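Long-range contacts in mannosylglycerate hydrolase MGH1-like glycoside hydrolase domain-containing protein (Thermus thermophilus, PDB 2Z07), which hydrolyses mannosylglycerate, a solute made under osmotic stress, to mannose and glycerate, and cleaves glucosylglycerate with similar efficiency: residues W32-A37 against P104-T109; S36-L41 against A412-F417. All coordinates share one frame; numbering follows the deposited sequence.

Contact 1 (W32-A37 against P104-T109); sequences WLWDSA and PPVVAT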
loop_
_atom_site.group_PDB
_atom_site.type_symbol
_atom_site.label_atom_id
_atom_site.label_comp_id
_atom_site.label_asym_id
_atom_site.label_seq_id
_atom_site.Cartn_x
_atom_site.Cartn_y
_atom_site.Cartn_z
ATOM N N TRP A 32 -8.338 6.751 -5.693
ATOM C CA TRP A 32 -7.477 6.472 -4.550
ATOM C C TRP A 32 -6.049 6.155 -4.982
ATOM O O TRP A 32 -5.827 5.390 -5.923
ATOM C CB TRP A 32 -8.032 5.301 -3.743
ATOM C CG TRP A 32 -9.263 5.628 -2.972
ATOM C CD1 TRP A 32 -10.459 6.072 -3.471
ATOM C CD2 TRP A 32 -9.433 5.515 -1.556
ATOM N NE1 TRP A 32 -11.366 6.238 -2.445
ATOM C CE2 TRP A 32 -10.759 5.904 -1.260
ATOM C CE3 TRP A 32 -8.590 5.121 -0.506
ATOM C CZ2 TRP A 32 -11.265 5.913 0.045
ATOM C CZ3 TRP A 32 -9.092 5.130 0.792
ATOM C CH2 TRP A 32 -10.419 5.525 1.055
ATOM N N LEU A 33 -5.091 6.742 -4.274
ATOM C CA LEU A 33 -3.669 6.566 -4.554
ATOM C C LEU A 33 -3.211 5.109 -4.518
ATOM O O LEU A 33 -2.735 4.576 -5.519
ATOM C CB LEU A 33 -2.844 7.387 -3.552
ATOM C CG LEU A 33 -1.339 7.117 -3.424
ATOM C CD1 LEU A 33 -0.627 7.469 -4.719
ATOM C CD2 LEU A 33 -0.780 7.938 -2.276
ATOM N N TRP A 34 -3.354 4.469 -3.364
ATOM C CA TRP A 34 -2.914 3.087 -3.217
ATOM C C TRP A 34 -3.640 2.157 -4.192
ATOM O O TRP A 34 -3.006 1.395 -4.930
ATOM C CB TRP A 34 -3.122 2.628 -1.766
ATOM C CG TRP A 34 -2.242 1.479 -1.349
ATOM C CD1 TRP A 34 -1.050 1.112 -1.910
ATOM C CD2 TRP A 34 -2.452 0.590 -0.240
ATOM N NE1 TRP A 34 -0.503 0.053 -1.219
ATOM C CE2 TRP A 34 -1.342 -0.287 -0.189
ATOM C CE3 TRP A 34 -3.467 0.450 0.717
ATOM C CZ2 TRP A 34 -1.220 -1.288 0.782
ATOM C CZ3 TRP A 34 -3.343 -0.548 1.685
ATOM C CH2 TRP A 34 -2.227 -1.401 1.708
ATOM N N ASP A 35 -4.966 2.234 -4.202
ATOM C CA ASP A 35 -5.786 1.402 -5.073
ATOM C C ASP A 35 -5.454 1.541 -6.557
ATOM O O ASP A 35 -5.317 0.529 -7.254
ATOM C CB ASP A 35 -7.272 1.709 -4.856
ATOM C CG ASP A 35 -7.721 1.438 -3.436
ATOM O OD1 ASP A 35 -7.254 2.147 -2.520
ATOM O OD2 ASP A 35 -8.536 0.509 -3.237
ATOM N N SER A 36 -5.334 2.781 -7.038
ATOM C CA SER A 36 -5.031 3.036 -8.450
ATOM C C SER A 36 -3.705 2.453 -8.903
ATOM O O SER A 36 -3.547 2.107 -10.070
ATOM C CB SER A 36 -5.042 4.539 -8.750
ATOM O OG SER A 36 -6.369 5.034 -8.836
ATOM N N ALA A 37 -2.748 2.358 -7.988
ATOM C CA ALA A 37 -1.447 1.786 -8.320
ATOM C C ALA A 37 -1.618 0.292 -8.632
ATOM O O ALA A 37 -1.121 -0.203 -9.647
ATOM C CB ALA A 37 -0.483 1.972 -7.157
ATOM N N PRO A 104 0.252 4.339 1.395
ATOM C CA PRO A 104 1.393 3.556 0.900
ATOM C C PRO A 104 1.841 3.912 -0.517
ATOM O O PRO A 104 1.063 3.816 -1.468
ATOM C CB PRO A 104 0.900 2.120 1.024
ATOM C CG PRO A 104 0.044 2.192 2.268
ATOM C CD PRO A 104 -0.745 3.456 2.033
ATOM N N PRO A 105 3.112 4.331 -0.668
ATOM C CA PRO A 105 3.710 4.722 -1.950
ATOM C C PRO A 105 4.216 3.556 -2.803
ATOM O O PRO A 105 5.409 3.445 -3.077
ATOM C CB PRO A 105 4.832 5.653 -1.519
ATOM C CG PRO A 105 5.338 4.970 -0.280
ATOM C CD PRO A 105 4.051 4.577 0.443
ATOM N N VAL A 106 3.299 2.699 -3.241
ATOM C CA VAL A 106 3.670 1.551 -4.059
ATOM C C VAL A 106 3.800 1.965 -5.523
ATOM O O VAL A 106 4.355 1.235 -6.336
ATOM C CB VAL A 106 2.598 0.435 -3.949
ATOM C CG1 VAL A 106 1.338 0.848 -4.694
ATOM C CG2 VAL A 106 3.142 -0.884 -4.490
ATOM N N VAL A 107 3.308 3.158 -5.844
ATOM C CA VAL A 107 3.308 3.651 -7.217
ATOM C C VAL A 107 4.608 3.555 -8.038
ATOM O O VAL A 107 4.565 3.198 -9.221
ATOM C CB VAL A 107 2.759 5.104 -7.267
ATOM C CG1 VAL A 107 3.696 6.051 -6.550
ATOM C CG2 VAL A 107 2.547 5.528 -8.713
ATOM N N ALA A 108 5.755 3.856 -7.433
ATOM C CA ALA A 108 7.017 3.783 -8.164
ATOM C C ALA A 108 7.311 2.354 -8.632
ATOM O O ALA A 108 7.870 2.148 -9.711
ATOM C CB ALA A 108 8.166 4.297 -7.294
ATOM N N THR A 109 6.942 1.367 -7.819
ATOM C CA THR A 109 7.167 -0.030 -8.186
ATOM C C THR A 109 6.313 -0.390 -9.402
ATOM O O THR A 109 6.754 -1.114 -10.295
ATOM C CB THR A 109 6.827 -0.967 -7.008
ATOM O OG1 THR A 109 7.754 -0.738 -5.941
ATOM C CG2 THR A 109 6.902 -2.429 -7.434
#
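Residues 32-37 and 104-109 meet where the first turn of helix 33-43 runs past the turn that leads into helix 107-117; the backbones come closest at Ala37 and Val107, with 5.2 Å between their CA atoms. A loop packs here on the first turn of a helix, in a domain whose many helices are consistent with the (alpha/alpha)6 barrel of its glycoside hydrolase family, and the loop includes an inverse gamma turn centred on Pro105. The main overlap is a CH-pi contact: Pro104 CB sits over one face of the Trp34 indole, 3.5 Å from the centroid of the five-membered ring and 17° off its normal. With CG of Trp34 anti to the backbone N (chi1 -157°), the indole is carried out across the loop, and Val106 CG1 meets its edge, in the ring plane, 3.7 Å from Trp34 CD1. Trp34 probably binds substrate, as does Gln103 just before Pro104, so the proline probably lies beside the pocket. A leucine in place of Trp34 would probably leave Pro104 without its flat aromatic partner and open a gap between loop and helix. One turn on in the helix the fit is tight: Ala37 CB lies 3.3 Å from Val106 CG1, closer than usual van der Waals contact.

Contact 2 (S36-L41 against A412-F417); sequences SAFIAL and AALALF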
loop_
_atom_site.group_PDB
_atom_site.type_symbol
_atom_site.label_atom_id
_atom_site.label_comp_id
_atom_site.label_asym_id
_atom_site.label_seq_id
_atom_site.Cartn_x
_atom_site.Cartn_y
_atom_site.Cartn_z
ATOM N N SER A 36 -5.334 2.781 -7.038
ATOM C CA SER A 36 -5.031 3.036 -8.450
ATOM C C SER A 36 -3.705 2.453 -8.903
ATOM O O SER A 36 -3.547 2.107 -10.070
ATOM C CB SER A 36 -5.042 4.539 -8.750
ATOM O OG SER A 36 -6.369 5.034 -8.836
ATOM N N ALA A 37 -2.748 2.358 -7.988
ATOM C CA ALA A 37 -1.447 1.786 -8.320
ATOM C C ALA A 37 -1.618 0.292 -8.632
ATOM O O ALA A 37 -1.121 -0.203 -9.647
ATOM C CB ALA A 37 -0.483 1.972 -7.157
ATOM N N PHE A 38 -2.319 -0.419 -7.755
ATOM C CA PHE A 38 -2.563 -1.848 -7.943
ATOM C C PHE A 38 -3.445 -2.078 -9.164
ATOM O O PHE A 38 -3.217 -2.997 -9.945
ATOM C CB PHE A 38 -3.262 -2.445 -6.713
ATOM C CG PHE A 38 -2.372 -2.602 -5.514
ATOM C CD1 PHE A 38 -1.257 -3.441 -5.561
ATOM C CD2 PHE A 38 -2.650 -1.922 -4.334
ATOM C CE1 PHE A 38 -0.433 -3.600 -4.441
ATOM C CE2 PHE A 38 -1.835 -2.073 -3.213
ATOM C CZ PHE A 38 -0.724 -2.914 -3.266
ATOM N N ILE A 39 -4.457 -1.234 -9.322
ATOM C CA ILE A 39 -5.383 -1.356 -10.438
ATOM C C ILE A 39 -4.666 -1.193 -11.777
ATOM O O ILE A 39 -5.010 -1.857 -12.763
ATOM C CB ILE A 39 -6.524 -0.325 -10.298
ATOM C CG1 ILE A 39 -7.336 -0.644 -9.035
ATOM C CG2 ILE A 39 -7.426 -0.353 -11.533
ATOM C CD1 ILE A 39 -8.363 0.413 -8.660
ATOM N N ALA A 40 -3.652 -0.335 -11.809
ATOM C CA ALA A 40 -2.900 -0.113 -13.036
ATOM C C ALA A 40 -2.287 -1.428 -13.516
ATOM O O ALA A 40 -2.283 -1.708 -14.715
ATOM C CB ALA A 40 -1.807 0.933 -12.811
ATOM N N LEU A 41 -1.770 -2.230 -12.588
ATOM C CA LEU A 41 -1.181 -3.518 -12.954
ATOM C C LEU A 41 -2.257 -4.369 -13.620
ATOM O O LEU A 41 -1.987 -5.098 -14.573
ATOM C CB LEU A 41 -0.643 -4.245 -11.720
ATOM C CG LEU A 41 0.549 -3.596 -11.014
ATOM C CD1 LEU A 41 0.911 -4.404 -9.783
ATOM C CD2 LEU A 41 1.732 -3.517 -11.968
ATOM N N ALA A 412 -9.554 -7.731 -8.244
ATOM C CA ALA A 412 -9.749 -8.112 -9.639
ATOM C C ALA A 412 -8.485 -7.829 -10.445
ATOM O O ALA A 412 -8.058 -8.652 -11.257
ATOM C CB ALA A 412 -10.930 -7.345 -10.238
ATOM N N ALA A 413 -7.894 -6.661 -10.209
ATOM C CA ALA A 413 -6.679 -6.256 -10.905
ATOM C C ALA A 413 -5.530 -7.214 -10.604
ATOM O O ALA A 413 -4.781 -7.600 -11.502
ATOM C CB ALA A 413 -6.293 -4.833 -10.498
ATOM N N LEU A 414 -5.387 -7.589 -9.338
ATOM C CA LEU A 414 -4.325 -8.502 -8.942
ATOM C C LEU A 414 -4.631 -9.917 -9.404
ATOM O O LEU A 414 -3.719 -10.701 -9.635
ATOM C CB LEU A 414 -4.111 -8.452 -7.426
ATOM C CG LEU A 414 -2.895 -7.644 -6.936
ATOM C CD1 LEU A 414 -2.473 -6.579 -7.950
ATOM C CD2 LEU A 414 -3.235 -7.011 -5.605
ATOM N N ALA A 415 -5.910 -10.247 -9.546
ATOM C CA ALA A 415 -6.269 -11.574 -10.035
ATOM C C ALA A 415 -5.705 -11.647 -11.453
ATOM O O ALA A 415 -5.084 -12.635 -11.840
ATOM C CB ALA A 415 -7.782 -11.745 -10.062
ATOM N N LEU A 416 -5.912 -10.572 -12.209
ATOM C CA LEU A 416 -5.434 -10.479 -13.587
ATOM C C LEU A 416 -3.911 -10.465 -13.681
ATOM O O LEU A 416 -3.317 -11.251 -14.417
ATOM C CB LEU A 416 -5.994 -9.216 -14.247
ATOM C CG LEU A 416 -7.472 -9.233 -14.652
ATOM C CD1 LEU A 416 -7.931 -7.822 -14.981
ATOM C CD2 LEU A 416 -7.664 -10.156 -15.847
ATOM N N PHE A 417 -3.279 -9.566 -12.933
ATOM C CA PHE A 417 -1.828 -9.452 -12.953
ATOM C C PHE A 417 -1.158 -10.721 -12.434
ATOM O O PHE A 417 -0.131 -11.152 -12.956
ATOM C CB PHE A 417 -1.386 -8.250 -12.115
ATOM C CG PHE A 417 0.081 -7.968 -12.204
ATOM C CD1 PHE A 417 0.629 -7.442 -13.374
ATOM C CD2 PHE A 417 0.925 -8.261 -11.137
ATOM C CE1 PHE A 417 1.997 -7.213 -13.476
ATOM C CE2 PHE A 417 2.298 -8.035 -11.232
ATOM C CZ PHE A 417 2.834 -7.512 -12.400
#
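Leu41 lies over one face of the Phe417 ring, its CB 4.1 Å from the ring centroid and 26° off the normal in a CH-pi contact displaced toward the rim. Both leucine methyls continue along the same ring, Leu41 CD1 near Phe417 CD2 and CE2, Leu41 CD2 near Phe417 CE1 and CZ, so one branched side chain spans the aromatic surface. The ring is placed there by a first torsion that sets CG of Phe417 anti to the backbone N (chi1 -174°). This is helix-helix packing within the helical domain, joining the C-terminal helix 409-418 to helix 33-43 near the N-terminus. The segments 36-41 and 412-417 run 37° apart, roughly parallel, their axes approaching to 7.8 Å. The small Ala413 is consistent with so close an approach: its CB rests directly on the other backbone, 3.6 Å from both Ile39 CA and Phe38 O. Farther back, Leu414 CD2 approaches Phe38 CD1 obliquely at 4.1 Å. Trp360 of helix 356-368 touches both Phe38 and Leu41, while Tyr113 meets Phe417 edge-to-face. All six touching side chains are hydrocarbon, so the interface probably depends on close fit and burial, with no directional bond between the segments.

Overall arrangement
Contacts 1 and 2 both use helix 33-43: its first turn takes part in contact 1, its later turns in contact 2, and their segments overlap at Ser36 and Ala37. Their centres are 11 Å apart. Contact 1 lies about 6 Å from the centre of the chain and contact 2 about 12 Å, measured from the centre of each. The probable substrate-binding residues Trp32 to Asp35 fall within contact 1. Contact 2 holds none of these, yet its Phe38 ring meets that of Trp34, and the nearest side-chain atoms of Phe38 and Trp350, another probable substrate binder, are about 8 Å apart. Phe38 also meets Trp410 of helix 409-418 edge-to-face, so three aromatic rings join the probable pocket to the C-terminal helix.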